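Homoserine dehydrogenase (Thermoplasma acidophilum, PDB 3ING) probably catalyses the NADP-dependent interconversion of aspartate semialdehyde and homoserine, a shared step in making threonine and methionine from aspartate. Local coordinates at residues A[149-155]-A[285-289]; A[118-122]-A[216-220]. All coordinates share one frame. Where two conformers were deposited one is given. Residues are numbered along the deposited sequence.

Contact 1: residues A[149-155]-A[285-289]. With NA (sodium ion), chain B.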
loop_
_atom_site.group_PDB
_atom_site.type_symbol
_atom_site.label_atom_id
_atom_site.label_comp_id
_atom_site.label_asym_id
_atom_site.label_seq_id
_atom_site.Cartn_x
_atom_site.Cartn_y
_atom_site.Cartn_z
ATOM N N VAL A 149 -7.433 4.682 -5.242
ATOM C CA VAL A 149 -6.848 3.409 -4.826
ATOM C C VAL A 149 -5.339 3.587 -4.690
ATOM O O VAL A 149 -4.714 4.028 -5.622
ATOM C CB VAL A 149 -7.116 2.276 -5.837
ATOM C CG1 VAL A 149 -6.509 0.981 -5.303
ATOM C CG2 VAL A 149 -8.622 2.105 -6.075
ATOM N N PRO A 150 -4.759 3.261 -3.532
ATOM C CA PRO A 150 -3.300 3.341 -3.423
ATOM C C PRO A 150 -2.589 2.434 -4.417
ATOM O O PRO A 150 -2.842 1.226 -4.481
ATOM C CB PRO A 150 -3.019 2.878 -1.986
ATOM C CG PRO A 150 -4.307 3.105 -1.265
ATOM C CD PRO A 150 -5.388 2.848 -2.272
ATOM N N LEU A 151 -1.681 3.027 -5.196
ATOM C CA LEU A 151 -1.034 2.338 -6.272
ATOM C C LEU A 151 0.439 2.738 -6.262
ATOM O O LEU A 151 1.304 1.913 -5.946
ATOM C CB LEU A 151 -1.752 2.702 -7.600
ATOM C CG LEU A 151 -1.519 1.780 -8.801
ATOM C CD1 LEU A 151 -2.556 1.998 -9.927
ATOM C CD2 LEU A 151 -0.132 1.904 -9.330
ATOM N N PHE A 152 0.754 3.992 -6.576
ATOM C CA PHE A 152 2.187 4.345 -6.668
ATOM C C PHE A 152 2.838 4.345 -5.302
ATOM O O PHE A 152 4.017 3.991 -5.175
ATOM C CB PHE A 152 2.405 5.625 -7.479
ATOM C CG PHE A 152 2.019 5.465 -8.910
ATOM C CD1 PHE A 152 2.707 4.581 -9.738
ATOM C CD2 PHE A 152 0.910 6.075 -9.401
ATOM C CE1 PHE A 152 2.313 4.382 -11.019
ATOM C CE2 PHE A 152 0.538 5.901 -10.711
ATOM C CZ PHE A 152 1.242 5.049 -11.516
ATOM N N SER A 153 2.089 4.693 -4.276
ATOM C CA SER A 153 2.624 4.675 -2.906
ATOM C C SER A 153 2.929 3.216 -2.486
ATOM O O SER A 153 3.866 2.946 -1.711
ATOM C CB SER A 153 1.632 5.332 -1.959
ATOM O OG SER A 153 0.314 4.770 -1.955
ATOM N N VAL A 154 2.111 2.286 -3.003
ATOM C CA VAL A 154 2.306 0.829 -2.759
ATOM C C VAL A 154 3.568 0.348 -3.474
ATOM O O VAL A 154 4.417 -0.379 -2.919
ATOM C CB VAL A 154 1.087 0.050 -3.229
ATOM C CG1 VAL A 154 1.326 -1.478 -3.213
ATOM C CG2 VAL A 154 -0.152 0.461 -2.381
ATOM N N LEU A 155 3.680 0.751 -4.728
ATOM C CA LEU A 155 4.843 0.380 -5.545
ATOM C C LEU A 155 6.098 1.014 -4.976
ATOM O O LEU A 155 7.150 0.372 -4.977
ATOM C CB LEU A 155 4.640 0.779 -7.009
ATOM C CG LEU A 155 3.573 0.071 -7.845
ATOM C CD1 LEU A 155 3.461 0.702 -9.176
ATOM C CD2 LEU A 155 3.884 -1.389 -7.998
ATOM N N LEU A 285 -12.581 0.779 -8.042
ATOM C CA LEU A 285 -11.475 0.475 -8.959
ATOM C C LEU A 285 -10.505 -0.465 -8.248
ATOM O O LEU A 285 -10.601 -0.677 -7.030
ATOM C CB LEU A 285 -10.761 1.762 -9.370
ATOM C CG LEU A 285 -11.558 2.833 -10.140
ATOM C CD1 LEU A 285 -10.680 4.111 -10.420
ATOM C CD2 LEU A 285 -12.008 2.256 -11.413
ATOM N N GLY A 286 -9.568 -1.043 -8.976
ATOM C CA GLY A 286 -8.604 -1.939 -8.346
ATOM C C GLY A 286 -7.697 -2.593 -9.344
ATOM O O GLY A 286 -7.894 -2.458 -10.546
ATOM N N TYR A 287 -6.696 -3.290 -8.826
ATOM C CA TYR A 287 -5.693 -3.917 -9.629
ATOM C C TYR A 287 -4.980 -5.087 -8.922
ATOM O O TYR A 287 -5.161 -5.362 -7.712
ATOM C CB TYR A 287 -4.641 -2.871 -10.046
ATOM C CG TYR A 287 -3.868 -2.320 -8.851
ATOM C CD1 TYR A 287 -2.773 -2.973 -8.356
ATOM C CD2 TYR A 287 -4.269 -1.163 -8.214
ATOM C CE1 TYR A 287 -2.058 -2.488 -7.235
ATOM C CE2 TYR A 287 -3.578 -0.683 -7.105
ATOM C CZ TYR A 287 -2.466 -1.347 -6.626
ATOM O OH TYR A 287 -1.755 -0.848 -5.516
ATOM N N GLN A 288 -4.111 -5.738 -9.675
ATOM C CA GLN A 288 -3.331 -6.841 -9.184
ATOM C C GLN A 288 -1.899 -6.627 -9.677
ATOM O O GLN A 288 -1.710 -6.366 -10.866
ATOM C CB GLN A 288 -3.910 -8.150 -9.731
ATOM C CG GLN A 288 -3.183 -9.394 -9.324
ATOM C CD GLN A 288 -3.849 -10.670 -9.805
ATOM O OE1 GLN A 288 -3.654 -11.102 -10.950
ATOM N NE2 GLN A 288 -4.571 -11.329 -8.913
ATOM N N ILE A 289 -0.904 -6.724 -8.788
ATOM C CA ILE A 289 0.465 -6.696 -9.236
ATOM C C ILE A 289 1.130 -8.011 -8.889
ATOM O O ILE A 289 1.170 -8.435 -7.738
ATOM C CB ILE A 289 1.322 -5.554 -8.648
ATOM C CG1 ILE A 289 0.985 -5.314 -7.185
ATOM C CG2 ILE A 289 1.211 -4.295 -9.515
ATOM C CD1 ILE A 289 1.993 -4.466 -6.505
HETATM NA NA NA B . -4.005 5.840 -7.338
#
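A turn that binds a metal can also pack on a neighbouring sheet, as residues 149-155 and the segment 285-289, whose strand begins at G286, illustrate. The single hydrogen bond between them runs from Y287 OH to P150 O, 2.6 Å long, with the carbonyl oxygen at the ring edge, near its plane. Apolar contacts extend from it along the strand: V154 CG2 is 3.8 Å from Y287 OH, V149 CG1 and L151 CG lie 3.8 and 3.6 Å from Y287 CE2, V149 CG2 is 3.9 Å from L285 CB, and L155 CD2 reaches I289 CD1 at 3.9 Å. V149 O sits 2.6 Å from sodium, whose other protein ligands are E142, V145 and A146; E142 also accepts hydrogen bonds from the amides of L151, F152 and S153. Y287 also packs on F167 and V299 of the flanking strands, and S153 OG is hydrogen-bonded to S158 of the second subunit. Sodium thus takes the carbonyl of V149 and tyrosine that of P150, so two backbone oxygens find partners within an otherwise apolar contact between the sheet and the loop leading into the helix.

Contact 2: residues A[118-122]-A[216-220]. With NDP (NADPH dihydro-nicotinamide-adenine-dinucleotide phosphate), chain C.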
loop_
_atom_site.group_PDB
_atom_site.type_symbol
_atom_site.label_atom_id
_atom_site.label_comp_id
_atom_site.label_asym_id
_atom_site.label_seq_id
_atom_site.Cartn_x
_atom_site.Cartn_y
_atom_site.Cartn_z
ATOM N N LYS A 118 -3.383 13.655 -15.854
ATOM C CA LYS A 118 -2.671 12.572 -16.530
ATOM C C LYS A 118 -2.021 12.962 -17.837
ATOM O O LYS A 118 -1.193 12.206 -18.360
ATOM C CB LYS A 118 -3.666 11.447 -16.825
ATOM C CG LYS A 118 -4.365 11.027 -15.549
ATOM C CD LYS A 118 -5.685 10.334 -15.777
ATOM C CE LYS A 118 -6.582 10.518 -14.533
ATOM N NZ LYS A 118 -7.949 9.961 -14.737
ATOM N N SER A 119 -2.399 14.110 -18.394
ATOM C CA SER A 119 -1.995 14.426 -19.786
ATOM C C SER A 119 -0.526 14.811 -19.951
ATOM O O SER A 119 0.123 14.456 -20.935
ATOM C CB SER A 119 -2.861 15.552 -20.317
ATOM O OG SER A 119 -2.584 15.798 -21.684
ATOM N N GLY A 120 -0.000 15.576 -19.007
ATOM C CA GLY A 120 1.419 15.940 -19.054
ATOM C C GLY A 120 2.287 14.708 -19.045
ATOM O O GLY A 120 3.077 14.517 -19.919
ATOM N N LEU A 121 2.084 13.828 -18.061
ATOM C CA LEU A 121 2.885 12.621 -17.948
ATOM C C LEU A 121 2.643 11.642 -19.072
ATOM O O LEU A 121 3.541 10.918 -19.456
ATOM C CB LEU A 121 2.607 11.942 -16.598
ATOM C CG LEU A 121 3.047 12.732 -15.359
ATOM C CD1 LEU A 121 2.559 12.076 -14.072
ATOM C CD2 LEU A 121 4.585 12.941 -15.363
ATOM N N ALA A 122 1.434 11.606 -19.611
ATOM C CA ALA A 122 1.126 10.658 -20.697
ATOM C C ALA A 122 1.727 11.060 -22.062
ATOM O O ALA A 122 1.987 10.206 -22.902
ATOM C CB ALA A 122 -0.404 10.442 -20.809
ATOM N N ARG A 216 -3.898 7.028 -21.200
ATOM C CA ARG A 216 -2.981 7.903 -20.491
ATOM C C ARG A 216 -2.466 7.201 -19.256
ATOM O O ARG A 216 -1.287 7.239 -18.948
ATOM C CB ARG A 216 -3.660 9.231 -20.104
ATOM C CG ARG A 216 -3.966 10.152 -21.305
ATOM C CD ARG A 216 -4.910 11.232 -20.818
ATOM N NE ARG A 216 -5.236 12.191 -21.866
ATOM C CZ ARG A 216 -6.416 12.816 -21.950
ATOM N NH1 ARG A 216 -7.434 12.519 -21.128
ATOM N NH2 ARG A 216 -6.625 13.652 -22.925
ATOM N N LYS A 217 -3.366 6.535 -18.548
ATOM C CA LYS A 217 -2.988 5.832 -17.330
ATOM C C LYS A 217 -1.989 4.735 -17.675
ATOM O O LYS A 217 -1.064 4.505 -16.934
ATOM C CB LYS A 217 -4.227 5.253 -16.616
ATOM C CG LYS A 217 -5.202 6.293 -16.137
ATOM C CD LYS A 217 -6.411 5.665 -15.437
ATOM C CE LYS A 217 -7.375 6.757 -14.944
ATOM N NZ LYS A 217 -6.861 7.537 -13.796
ATOM N N SER A 218 -2.153 4.088 -18.826
ATOM C CA SER A 218 -1.297 2.983 -19.175
ATOM C C SER A 218 0.131 3.426 -19.454
ATOM O O SER A 218 1.067 2.646 -19.227
ATOM C CB SER A 218 -1.849 2.186 -20.384
ATOM O OG SER A 218 -1.691 2.848 -21.645
ATOM N N VAL A 219 0.285 4.657 -19.967
ATOM C CA VAL A 219 1.615 5.252 -20.242
ATOM C C VAL A 219 2.322 5.494 -18.923
ATOM O O VAL A 219 3.479 5.169 -18.762
ATOM C CB VAL A 219 1.524 6.582 -20.994
ATOM C CG1 VAL A 219 2.888 7.259 -21.084
ATOM C CG2 VAL A 219 0.917 6.371 -22.378
ATOM N N ILE A 220 1.617 6.112 -18.001
ATOM C CA ILE A 220 2.174 6.429 -16.694
ATOM C C ILE A 220 2.599 5.135 -16.000
ATOM O O ILE A 220 3.699 5.050 -15.442
ATOM C CB ILE A 220 1.166 7.245 -15.840
ATOM C CG1 ILE A 220 0.864 8.560 -16.544
ATOM C CG2 ILE A 220 1.703 7.456 -14.353
ATOM C CD1 ILE A 220 -0.289 9.334 -15.950
HETATM P PA NDP C . -13.079 19.691 -13.165
HETATM O O1A NDP C . -14.201 19.440 -12.242
HETATM O O2A NDP C . -13.434 20.036 -14.563
HETATM O O5B NDP C . -12.151 20.882 -12.606
HETATM C C5B NDP C . -11.059 21.458 -13.294
HETATM C C4B NDP C . -10.586 22.711 -12.574
HETATM O O4B NDP C . -9.565 23.360 -13.288
HETATM C C3B NDP C . -11.694 23.768 -12.471
HETATM O O3B NDP C . -11.478 24.622 -11.359
HETATM C C2B NDP C . -11.535 24.536 -13.739
HETATM O O2B NDP C . -12.055 25.836 -13.699
HETATM C C1B NDP C . -10.032 24.610 -13.793
HETATM N N9A NDP C . -9.469 24.817 -15.121
HETATM C C8A NDP C . -9.915 24.432 -16.355
HETATM N N7A NDP C . -8.977 24.820 -17.275
HETATM C C5A NDP C . -7.972 25.427 -16.626
HETATM C C6A NDP C . -6.816 26.003 -17.109
HETATM N N6A NDP C . -6.400 25.747 -18.346
HETATM N N1A NDP C . -5.992 26.529 -16.179
HETATM C C2A NDP C . -6.282 26.560 -14.829
HETATM N N3A NDP C . -7.433 25.982 -14.327
HETATM C C4A NDP C . -8.249 25.425 -15.269
HETATM O O3 NDP C . -12.088 18.426 -13.172
HETATM P PN NDP C . -11.923 17.336 -12.001
HETATM O O1N NDP C . -13.035 16.342 -12.099
HETATM O O2N NDP C . -11.702 18.092 -10.730
HETATM O O5D NDP C . -10.562 16.558 -12.423
HETATM C C5D NDP C . -9.364 17.322 -12.287
HETATM C C4D NDP C . -8.181 16.474 -12.743
HETATM O O4D NDP C . -8.129 15.333 -11.917
HETATM C C3D NDP C . -8.303 15.954 -14.151
HETATM O O3D NDP C . -7.088 16.072 -14.900
HETATM C C2D NDP C . -8.734 14.510 -13.979
HETATM O O2D NDP C . -8.341 13.690 -15.046
HETATM C C1D NDP C . -8.036 14.146 -12.689
HETATM N N1N NDP C . -8.623 13.007 -12.006
HETATM C C2N NDP C . -9.947 13.040 -11.656
HETATM C C3N NDP C . -10.611 11.924 -11.168
HETATM C C7N NDP C . -12.000 12.074 -10.675
HETATM O O7N NDP C . -12.346 11.295 -9.594
HETATM N N7N NDP C . -12.829 12.992 -11.154
HETATM C C4N NDP C . -9.834 10.711 -10.668
HETATM C C5N NDP C . -8.387 10.795 -11.067
HETATM C C6N NDP C . -7.847 11.920 -11.687
HETATM P P2B NDP C . -13.565 26.170 -13.277
HETATM O O1X NDP C . -13.617 27.630 -13.636
HETATM O O2X NDP C . -13.882 25.764 -11.808
HETATM O O3X NDP C . -14.390 25.334 -14.204
HETATM O O HOH W 1 -3.683 13.636 -23.629
#
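The catalytic cleft of a homoserine dehydrogenase lies between its Rossmann-type nucleotide-binding part and its second, catalytic part, and here helices 119-135 and 212-226 meet across that boundary beside NADPH. K118 brings its CE to 3.4 Å from C6N of the nicotinamide ring. K118 NZ lies 2.8 Å from K217 NZ of the predicted proton donor, two like groups close together; each amine has another partner, K118 a salt bridge to D213 and K217 a hydrogen bond to the backbone oxygen of T144. Away from the cofactor the helices touch through aliphatic groups: A122 CB is 3.5 Å from the CB methylene of R216 and 4.3 Å from V219 CB, and L121 CB is 3.8 Å from I220 CG1. One water bridges the polar margin, donating to S119 OG at 3.1 Å and accepting from R216 NE at 2.8 Å; S119 OG is also hydrogen-bonded to S93 O, while D207 forms a salt bridge with the arginine. Two like charges as close as the lysine amines would repel each other, which is consistent with a lowered pKa for one of them, in keeping with the predicted proton-donor role of K217.

How the contacts relate
Followed from the N terminus, the chain first lays down most of the nucleotide-binding sheet and enters helix 119-135 at 118-122, adds the edge strand 139-140, then reaches the sodium-binding turn at 149-155. Helix 212-226 comes next and, packing on 118-122, closes the loop of contact 2 across 93 residues. Strand 286-291 arrives last and closes contact 1 across 129. The loops therefore cross, since 149-155 lies inside contact 2 while its partner lies beyond it. Contact 2 joins the Rossmann-type part to the catalytic part, and contact 1 joins helix 152-157 and the turn before it to the antiparallel sheet. Their centres are 16 Å apart, yet they adjoin: F152 CZ packs 3.7 Å from I220 CG2, bringing helices 152-157 and 212-226 together.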